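Local coordinates for probable adhesion protein (Pseudomonas aeruginosa PAO1, PDB 6R3Z), which binds divalent metal ions such as ferrous iron, manganese and nickel, as a solute-binding protein that probably passes iron on to a transporter, at residues A87-A95 with K106-L114; I116-A127 with A145-R156. One frame throughout, in Å; residues are numbered along the deposited sequence.

Interaction 1: residues A87-A95 with K106-L114; sequences ANAKVPLLA and KVVNPHTFL. With NI (nickel (II) ion), chain B.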
loop_
_atom_site.group_PDB
_atom_site.type_symbol
_atom_site.label_atom_id
_atom_site.label_comp_id
_atom_site.label_asym_id
_atom_site.label_seq_id
_atom_site.Cartn_x
_atom_site.Cartn_y
_atom_site.Cartn_z
ATOM N N ALA A 87 1.747 0.929 13.061
ATOM C CA ALA A 87 0.901 -0.141 12.504
ATOM C C ALA A 87 1.651 -1.434 12.162
ATOM O O ALA A 87 1.060 -2.520 12.192
ATOM C CB ALA A 87 0.175 0.361 11.263
ATOM N N ASN A 88 2.925 -1.303 11.775
ATOM C CA ASN A 88 3.740 -2.422 11.307
ATOM C C ASN A 88 4.553 -3.116 12.393
ATOM O O ASN A 88 5.387 -3.968 12.066
ATOM C CB ASN A 88 4.643 -1.935 10.165
ATOM C CG ASN A 88 3.869 -1.784 8.875
ATOM O OD1 ASN A 88 3.401 -2.774 8.297
ATOM N ND2 ASN A 88 3.659 -0.553 8.436
ATOM N N ALA A 89 4.303 -2.779 13.676
ATOM C CA ALA A 89 5.062 -3.337 14.816
ATOM C C ALA A 89 5.223 -4.863 14.796
ATOM O O ALA A 89 6.277 -5.356 15.208
ATOM C CB ALA A 89 4.457 -2.890 16.132
ATOM N N LYS A 90 4.207 -5.608 14.296
ATOM C CA LYS A 90 4.238 -7.088 14.271
ATOM C C LYS A 90 4.387 -7.725 12.861
ATOM O O LYS A 90 4.307 -8.953 12.733
ATOM C CB LYS A 90 2.980 -7.652 14.982
ATOM C CG LYS A 90 2.638 -7.017 16.338
ATOM C CD LYS A 90 3.595 -7.414 17.459
ATOM C CE LYS A 90 3.157 -6.871 18.797
ATOM N NZ LYS A 90 2.032 -7.650 19.382
ATOM N N VAL A 91 4.623 -6.901 11.818
ATOM C CA VAL A 91 4.718 -7.339 10.421
ATOM C C VAL A 91 6.134 -7.795 9.969
ATOM O O VAL A 91 7.073 -6.991 10.049
ATOM C CB VAL A 91 4.164 -6.245 9.460
ATOM C CG1 VAL A 91 4.343 -6.640 7.994
ATOM C CG2 VAL A 91 2.694 -5.936 9.758
ATOM N N PRO A 92 6.259 -9.011 9.348
ATOM C CA PRO A 92 7.553 -9.422 8.762
ATOM C C PRO A 92 7.823 -8.623 7.483
ATOM O O PRO A 92 6.969 -8.555 6.587
ATOM C CB PRO A 92 7.349 -10.919 8.440
ATOM C CG PRO A 92 6.052 -11.313 9.113
ATOM C CD PRO A 92 5.237 -10.056 9.141
ATOM N N LEU A 93 9.000 -7.990 7.405
ATOM C CA LEU A 93 9.356 -7.152 6.255
ATOM C C LEU A 93 10.292 -7.854 5.247
ATOM O O LEU A 93 10.645 -9.024 5.427
ATOM C CB LEU A 93 9.979 -5.830 6.751
ATOM C CG LEU A 93 9.096 -4.939 7.635
ATOM C CD1 LEU A 93 9.907 -4.298 8.735
ATOM C CD2 LEU A 93 8.427 -3.867 6.824
ATOM N N LEU A 94 10.676 -7.125 4.179
ATOM C CA LEU A 94 11.618 -7.555 3.131
ATOM C C LEU A 94 12.215 -6.293 2.471
ATOM O O LEU A 94 11.476 -5.341 2.333
ATOM C CB LEU A 94 10.954 -8.496 2.090
ATOM C CG LEU A 94 9.616 -8.070 1.463
ATOM C CD1 LEU A 94 9.830 -7.300 0.187
ATOM C CD2 LEU A 94 8.749 -9.277 1.151
ATOM N N ALA A 95 13.521 -6.223 2.112
ATOM C CA ALA A 95 14.550 -7.255 2.240
ATOM C C ALA A 95 15.293 -7.106 3.566
ATOM O O ALA A 95 14.672 -7.115 4.627
ATOM C CB ALA A 95 15.530 -7.150 1.079
ATOM N N LYS A 106 19.744 -2.568 -0.908
ATOM C CA LYS A 106 19.257 -3.115 0.355
ATOM C C LYS A 106 18.501 -2.052 1.162
ATOM O O LYS A 106 19.100 -1.276 1.913
ATOM C CB LYS A 106 20.407 -3.739 1.171
ATOM C CG LYS A 106 20.373 -5.264 1.202
ATOM C CD LYS A 106 21.040 -5.819 2.462
ATOM C CE LYS A 106 21.210 -7.322 2.439
ATOM N NZ LYS A 106 19.916 -8.046 2.586
ATOM N N VAL A 107 17.180 -1.985 0.951
ATOM C CA VAL A 107 16.283 -1.035 1.616
ATOM C C VAL A 107 15.030 -1.835 2.000
ATOM O O VAL A 107 14.567 -2.647 1.191
ATOM C CB VAL A 107 15.910 0.184 0.705
ATOM C CG1 VAL A 107 15.158 1.258 1.498
ATOM C CG2 VAL A 107 17.134 0.793 0.013
ATOM N N VAL A 108 14.515 -1.662 3.233
ATOM C CA VAL A 108 13.286 -2.363 3.646
ATOM C C VAL A 108 12.126 -1.794 2.798
ATOM O O VAL A 108 11.981 -0.569 2.686
ATOM C CB VAL A 108 13.034 -2.242 5.175
ATOM C CG1 VAL A 108 11.565 -2.464 5.527
ATOM C CG2 VAL A 108 13.932 -3.200 5.962
ATOM N N ASN A 109 11.337 -2.682 2.172
ATOM C CA ASN A 109 10.222 -2.267 1.335
ATOM C C ASN A 109 9.069 -1.766 2.248
ATOM O O ASN A 109 8.534 -2.534 3.043
ATOM C CB ASN A 109 9.753 -3.401 0.407
ATOM C CG ASN A 109 8.804 -2.901 -0.678
ATOM O OD1 ASN A 109 7.916 -2.062 -0.431
ATOM N ND2 ASN A 109 8.958 -3.417 -1.895
ATOM N N PRO A 110 8.667 -0.490 2.136
ATOM C CA PRO A 110 7.626 0.028 3.045
ATOM C C PRO A 110 6.172 -0.249 2.635
ATOM O O PRO A 110 5.265 0.178 3.359
ATOM C CB PRO A 110 7.920 1.530 3.063
ATOM C CG PRO A 110 8.440 1.819 1.679
ATOM C CD PRO A 110 9.188 0.575 1.244
ATOM N N HIS A 111 5.938 -0.895 1.472
ATOM C CA HIS A 111 4.582 -1.147 0.935
ATOM C C HIS A 111 3.870 -2.363 1.544
ATOM O O HIS A 111 3.247 -3.149 0.820
ATOM C CB HIS A 111 4.631 -1.257 -0.598
ATOM C CG HIS A 111 5.189 -0.045 -1.264
ATOM N ND1 HIS A 111 6.551 0.080 -1.499
ATOM C CD2 HIS A 111 4.553 1.049 -1.758
ATOM C CE1 HIS A 111 6.701 1.245 -2.114
ATOM N NE2 HIS A 111 5.529 1.874 -2.275
ATOM N N THR A 112 3.966 -2.513 2.882
ATOM C CA THR A 112 3.354 -3.640 3.622
ATOM C C THR A 112 1.826 -3.658 3.449
ATOM O O THR A 112 1.209 -4.741 3.476
ATOM C CB THR A 112 3.718 -3.554 5.108
ATOM O OG1 THR A 112 3.168 -2.340 5.639
ATOM C CG2 THR A 112 5.245 -3.621 5.355
ATOM N N PHE A 113 1.214 -2.454 3.241
ATOM C CA PHE A 113 -0.245 -2.340 3.040
ATOM C C PHE A 113 -0.719 -3.020 1.746
ATOM O O PHE A 113 -1.908 -3.282 1.611
ATOM C CB PHE A 113 -0.717 -0.880 3.097
ATOM C CG PHE A 113 0.146 0.071 2.301
ATOM C CD1 PHE A 113 -0.142 0.342 0.963
ATOM C CD2 PHE A 113 1.236 0.707 2.889
ATOM C CE1 PHE A 113 0.644 1.237 0.230
ATOM C CE2 PHE A 113 2.038 1.592 2.145
ATOM C CZ PHE A 113 1.744 1.836 0.814
ATOM N N LEU A 114 0.190 -3.322 0.805
ATOM C CA LEU A 114 -0.223 -4.011 -0.419
ATOM C C LEU A 114 -0.005 -5.524 -0.288
ATOM O O LEU A 114 0.641 -6.145 -1.112
ATOM C CB LEU A 114 0.404 -3.407 -1.687
ATOM C CG LEU A 114 0.088 -1.919 -1.925
ATOM C CD1 LEU A 114 0.980 -1.325 -2.994
ATOM C CD2 LEU A 114 -1.374 -1.694 -2.247
HETATM NI NI NI B . 5.243 3.951 -2.951
#

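Interaction 2: residues I116-A127 with A145-R156; sequences ISASITQVNTIA and ARAYAKRLRALR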
loop_
_atom_site.group_PDB
_atom_site.type_symbol
_atom_site.label_atom_id
_atom_site.label_comp_id
_atom_site.label_asym_id
_atom_site.label_seq_id
_atom_site.Cartn_x
_atom_site.Cartn_y
_atom_site.Cartn_z
ATOM N N ILE A 116 -2.362 -8.875 1.688
ATOM C CA ILE A 116 -3.542 -9.220 2.479
ATOM C C ILE A 116 -3.101 -9.646 3.887
ATOM O O ILE A 116 -3.679 -9.176 4.872
ATOM C CB ILE A 116 -4.406 -10.295 1.755
ATOM C CG1 ILE A 116 -5.044 -9.736 0.435
ATOM C CG2 ILE A 116 -5.489 -10.888 2.706
ATOM C CD1 ILE A 116 -6.031 -8.563 0.591
ATOM N N SER A 117 -2.101 -10.561 3.981
ATOM C CA SER A 117 -1.614 -11.047 5.283
ATOM C C SER A 117 -1.029 -9.917 6.149
ATOM O O SER A 117 -1.367 -9.833 7.328
ATOM C CB SER A 117 -0.598 -12.175 5.104
ATOM O OG SER A 117 0.512 -11.731 4.346
ATOM N N ALA A 118 -0.202 -9.013 5.560
ATOM C CA ALA A 118 0.363 -7.902 6.333
ATOM C C ALA A 118 -0.759 -6.885 6.722
ATOM O O ALA A 118 -0.691 -6.321 7.805
ATOM C CB ALA A 118 1.483 -7.198 5.564
ATOM N N SER A 119 -1.773 -6.672 5.855
ATOM C CA SER A 119 -2.908 -5.771 6.168
ATOM C C SER A 119 -3.670 -6.305 7.389
ATOM O O SER A 119 -3.996 -5.533 8.286
ATOM C CB SER A 119 -3.869 -5.652 4.990
ATOM O OG SER A 119 -3.302 -4.808 4.003
ATOM N N ILE A 120 -3.909 -7.635 7.449
ATOM C CA ILE A 120 -4.603 -8.248 8.581
ATOM C C ILE A 120 -3.802 -7.976 9.877
ATOM O O ILE A 120 -4.387 -7.566 10.886
ATOM C CB ILE A 120 -4.868 -9.750 8.315
ATOM C CG1 ILE A 120 -5.931 -9.910 7.175
ATOM C CG2 ILE A 120 -5.288 -10.482 9.611
ATOM C CD1 ILE A 120 -6.064 -11.312 6.551
ATOM N N THR A 121 -2.467 -8.184 9.830
ATOM C CA THR A 121 -1.574 -7.964 10.973
ATOM C C THR A 121 -1.642 -6.487 11.429
ATOM O O THR A 121 -1.772 -6.218 12.624
ATOM C CB THR A 121 -0.145 -8.489 10.694
ATOM O OG1 THR A 121 -0.188 -9.903 10.400
ATOM C CG2 THR A 121 0.804 -8.232 11.870
ATOM N N GLN A 122 -1.588 -5.556 10.478
ATOM C CA GLN A 122 -1.664 -4.110 10.780
ATOM C C GLN A 122 -3.023 -3.754 11.388
ATOM O O GLN A 122 -3.072 -3.037 12.388
ATOM C CB GLN A 122 -1.381 -3.274 9.530
ATOM C CG GLN A 122 0.058 -3.430 9.067
ATOM C CD GLN A 122 0.332 -2.642 7.828
ATOM O OE1 GLN A 122 0.596 -1.448 7.900
ATOM N NE2 GLN A 122 0.282 -3.297 6.676
ATOM N N VAL A 123 -4.112 -4.294 10.812
ATOM C CA VAL A 123 -5.480 -4.051 11.291
ATOM C C VAL A 123 -5.594 -4.515 12.755
ATOM O O VAL A 123 -6.093 -3.752 13.596
ATOM C CB VAL A 123 -6.533 -4.702 10.354
ATOM C CG1 VAL A 123 -7.890 -4.873 11.044
ATOM C CG2 VAL A 123 -6.685 -3.873 9.076
ATOM N N ASN A 124 -5.081 -5.729 13.062
ATOM C CA ASN A 124 -5.135 -6.268 14.425
ATOM C C ASN A 124 -4.315 -5.436 15.412
ATOM O O ASN A 124 -4.783 -5.169 16.520
ATOM C CB ASN A 124 -4.757 -7.749 14.445
ATOM C CG ASN A 124 -5.794 -8.619 13.764
ATOM O OD1 ASN A 124 -6.995 -8.323 13.770
ATOM N ND2 ASN A 124 -5.361 -9.738 13.211
ATOM N N THR A 125 -3.143 -4.943 14.975
ATOM C CA THR A 125 -2.274 -4.099 15.809
ATOM C C THR A 125 -2.958 -2.764 16.098
ATOM O O THR A 125 -3.000 -2.327 17.258
ATOM C CB THR A 125 -0.900 -3.940 15.151
ATOM O OG1 THR A 125 -0.251 -5.220 15.172
ATOM C CG2 THR A 125 -0.009 -2.931 15.883
ATOM N N ILE A 126 -3.515 -2.125 15.035
ATOM C CA ILE A 126 -4.223 -0.859 15.195
ATOM C C ILE A 126 -5.397 -1.011 16.191
ATOM O O ILE A 126 -5.505 -0.212 17.121
ATOM C CB ILE A 126 -4.652 -0.268 13.817
ATOM C CG1 ILE A 126 -3.403 0.080 12.951
ATOM C CG2 ILE A 126 -5.523 0.983 14.002
ATOM C CD1 ILE A 126 -3.669 0.144 11.421
ATOM N N ALA A 127 -6.240 -2.047 16.019
ATOM C CA ALA A 127 -7.404 -2.280 16.885
ATOM C C ALA A 127 -7.002 -2.461 18.357
ATOM O O ALA A 127 -7.666 -1.918 19.238
ATOM C CB ALA A 127 -8.193 -3.496 16.408
ATOM N N ALA A 145 -12.275 -5.463 13.827
ATOM C CA ALA A 145 -11.032 -5.872 13.190
ATOM C C ALA A 145 -11.149 -7.340 12.717
ATOM O O ALA A 145 -10.766 -7.644 11.583
ATOM C CB ALA A 145 -9.855 -5.696 14.141
ATOM N N ARG A 146 -11.751 -8.216 13.545
ATOM C CA ARG A 146 -11.915 -9.619 13.158
ATOM C C ARG A 146 -12.851 -9.776 11.941
ATOM O O ARG A 146 -12.520 -10.550 11.042
ATOM C CB ARG A 146 -12.339 -10.506 14.348
ATOM C CG ARG A 146 -11.330 -10.534 15.507
ATOM C CD ARG A 146 -9.914 -10.970 15.122
ATOM N NE ARG A 146 -8.992 -10.984 16.269
ATOM C CZ ARG A 146 -8.338 -9.921 16.736
ATOM N NH1 ARG A 146 -7.520 -10.041 17.775
ATOM N NH2 ARG A 146 -8.503 -8.726 16.171
ATOM N N ALA A 147 -13.966 -9.008 11.882
ATOM C CA ALA A 147 -14.897 -9.040 10.736
ATOM C C ALA A 147 -14.192 -8.516 9.468
ATOM O O ALA A 147 -14.331 -9.106 8.388
ATOM C CB ALA A 147 -16.131 -8.195 11.024
ATOM N N TYR A 148 -13.373 -7.474 9.620
ATOM C CA TYR A 148 -12.675 -6.882 8.486
ATOM C C TYR A 148 -11.646 -7.864 7.913
ATOM O O TYR A 148 -11.622 -8.059 6.697
ATOM C CB TYR A 148 -12.029 -5.541 8.857
ATOM C CG TYR A 148 -11.465 -4.783 7.672
ATOM C CD1 TYR A 148 -12.251 -4.507 6.551
ATOM C CD2 TYR A 148 -10.171 -4.265 7.704
ATOM C CE1 TYR A 148 -11.756 -3.744 5.488
ATOM C CE2 TYR A 148 -9.652 -3.545 6.630
ATOM C CZ TYR A 148 -10.454 -3.265 5.535
ATOM O OH TYR A 148 -9.931 -2.547 4.488
ATOM N N ALA A 149 -10.866 -8.523 8.798
ATOM C CA ALA A 149 -9.877 -9.551 8.441
ATOM C C ALA A 149 -10.561 -10.723 7.708
ATOM O O ALA A 149 -9.992 -11.251 6.753
ATOM C CB ALA A 149 -9.166 -10.053 9.693
ATOM N N LYS A 150 -11.808 -11.073 8.104
ATOM C CA LYS A 150 -12.556 -12.152 7.448
ATOM C C LYS A 150 -12.854 -11.745 5.976
ATOM O O LYS A 150 -12.689 -12.564 5.062
ATOM C CB LYS A 150 -13.853 -12.455 8.225
ATOM C CG LYS A 150 -14.542 -13.729 7.773
ATOM C CD LYS A 150 -15.797 -14.028 8.586
ATOM C CE LYS A 150 -16.539 -15.200 7.984
ATOM N NZ LYS A 150 -17.895 -15.352 8.564
ATOM N N ARG A 151 -13.259 -10.475 5.761
ATOM C CA ARG A 151 -13.549 -9.939 4.420
ATOM C C ARG A 151 -12.282 -9.949 3.561
ATOM O O ARG A 151 -12.353 -10.321 2.393
ATOM C CB ARG A 151 -14.179 -8.528 4.474
ATOM C CG ARG A 151 -15.639 -8.543 4.966
ATOM C CD ARG A 151 -16.520 -7.478 4.301
ATOM N NE ARG A 151 -15.933 -6.130 4.250
ATOM C CZ ARG A 151 -15.901 -5.265 5.263
ATOM N NH1 ARG A 151 -16.383 -5.607 6.455
ATOM N NH2 ARG A 151 -15.380 -4.050 5.093
ATOM N N LEU A 152 -11.136 -9.587 4.142
ATOM C CA LEU A 152 -9.868 -9.558 3.390
ATOM C C LEU A 152 -9.452 -10.974 2.939
ATOM O O LEU A 152 -9.014 -11.145 1.796
ATOM C CB LEU A 152 -8.735 -8.832 4.150
ATOM C CG LEU A 152 -8.991 -7.342 4.518
ATOM C CD1 LEU A 152 -7.824 -6.757 5.319
ATOM C CD2 LEU A 152 -9.333 -6.486 3.275
ATOM N N ARG A 153 -9.609 -11.982 3.823
ATOM C CA ARG A 153 -9.303 -13.378 3.484
ATOM C C ARG A 153 -10.224 -13.859 2.346
ATOM O O ARG A 153 -9.758 -14.524 1.417
ATOM C CB ARG A 153 -9.444 -14.284 4.714
ATOM C CG ARG A 153 -8.303 -14.140 5.715
ATOM C CD ARG A 153 -8.311 -15.247 6.762
ATOM N NE ARG A 153 -9.498 -15.187 7.621
ATOM C CZ ARG A 153 -9.576 -14.509 8.761
ATOM N NH1 ARG A 153 -10.701 -14.508 9.460
ATOM N NH2 ARG A 153 -8.529 -13.835 9.216
ATOM N N ALA A 154 -11.510 -13.475 2.399
ATOM C CA ALA A 154 -12.521 -13.846 1.400
ATOM C C ALA A 154 -12.201 -13.234 0.031
ATOM O O ALA A 154 -12.326 -13.916 -0.980
ATOM C CB ALA A 154 -13.921 -13.446 1.868
ATOM N N LEU A 155 -11.757 -11.963 0.015
ATOM C CA LEU A 155 -11.336 -11.227 -1.167
ATOM C C LEU A 155 -10.186 -12.019 -1.828
ATOM O O LEU A 155 -10.187 -12.206 -3.046
ATOM C CB LEU A 155 -10.816 -9.875 -0.637
ATOM C CG LEU A 155 -10.422 -8.778 -1.565
ATOM C CD1 LEU A 155 -10.485 -7.474 -0.802
ATOM C CD2 LEU A 155 -8.990 -8.974 -2.075
ATOM N N ARG A 156 -9.214 -12.474 -1.015
ATOM C CA ARG A 156 -8.050 -13.203 -1.512
ATOM C C ARG A 156 -8.477 -14.574 -2.063
ATOM O O ARG A 156 -8.074 -14.941 -3.169
ATOM C CB ARG A 156 -6.984 -13.332 -0.414
ATOM C CG ARG A 156 -5.727 -14.039 -0.906
ATOM C CD ARG A 156 -4.634 -14.075 0.131
ATOM N NE ARG A 156 -3.468 -14.809 -0.369
ATOM C CZ ARG A 156 -3.296 -16.120 -0.249
ATOM N NH1 ARG A 156 -4.206 -16.865 0.374
ATOM N NH2 ARG A 156 -2.204 -16.698 -0.736
HETATM O O HOH W 1 -6.664 -6.813 17.557
#

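Interaction 1: residues A87-A95 with K106-L114
Leu94 and Asn109 meet right beside a nickel ligand. Leu94 O accepts a nearly straight bond from Asn109 N (2.7 Å, 167° at the hydrogen). The Asn109 side chain then serves His111. Asn109 OD1 takes His111 N at 3.0 Å, an Asx turn, and His111 ND1 at 2.8 Å, close to the plane of the imidazole. The backbone bond holds the Asn109 amide; the ND1 and nickel bonds set the ring's rotation. His111 NE2 binds nickel at 2.2 Å, and Asn109 is a second-shell residue. Five more histidines, His41, His66, His177, His199 and His250, complete the site.

At the other end, Thr112 OG1 donates to Asn88 OD1 at 2.7 Å, well off the line of the carbonyl (C=O...O angle 111°). With OG1 between the backbone N and carbonyl carbon (chi1 63°), CG2 is turned to the apolar residues. Thr112 CG2 touches Leu93 CD2 at 3.5 Å and reaches Val91 CG1. Leu93 lies across Val108 at about a right angle, with CD2 against CG1. Both segments belong to the connection between strand 84-86 and helix 116-133. Gln122 of that helix touches Asn88 and Thr112, while Tyr182 of helix 181-185 bonds to Leu94 N and Asn109 O.

Interaction 2: residues I116-A127 with A145-R156
Ala127 and Ala145 pack with their CB atoms 3.6 Å apart. Val123 CG1 lies 3.8 Å from Ala145 CB, while CG2 meets the edge of the Tyr148 ring at CD2. One turn nearer the start of helix 116-133, Ile120 CG2 rests on Ala149 CB (3.9 Å). The backbones come close here: Ile120 CA and Ala149 CA are 5.4 Å apart. Leu152 and Ile120 run antiparallel, CD1 against CG1, and Leu152 CD1 also meets Ser119 CB. Ile116 sets CG2, anti to its own N, against Leu152 O at 3.6 Å.

The pair is an antiparallel helical hairpin; the axes of the two segments approach to 9.6 Å, at 173°. In this solute-binding family a long helix spans the two lobes, and helix 138-160 fits that role.

The other flank is looser and wetter. Ile120 CD1 leans on Arg153 CG. Arg146, bent at chi2 (-56°), brings its guanidinium over to Asn124, whose CG lies over one face. Arg146 NH2 is 2.9 Å from Asn124 OD1, but the angle is poor for a bond. A water joins them instead, giving to Asn124 O and accepting from Arg146 NH2. Arg156 CD passes Ile116 CB, and its NH2 bonds to Glu186 O.

Interaction 1 comes first along the chain. It joins two parts of the loop that leaves strand 84-86, an outermost strand of the first parallel sheet. Interaction 2 follows at once, because that loop runs into helix 116-133. Helix 138-160 then leads on to strand 172-175 of the second sheet. The centres are 16 Å apart, yet the contacts touch. Thr112 O meets Ala118 CB of helix 116-133 at 3.2 Å. Tyr261 bonds to both Phe113 O and Ser119 OG, which also bonds to Tyr19. Interaction 1 holds a nickel ligand between the two lobes. Helix 116-133 backs this metal-binding loop, with helix 138-160 packed against it, in a protein reported to undergo large conformational changes.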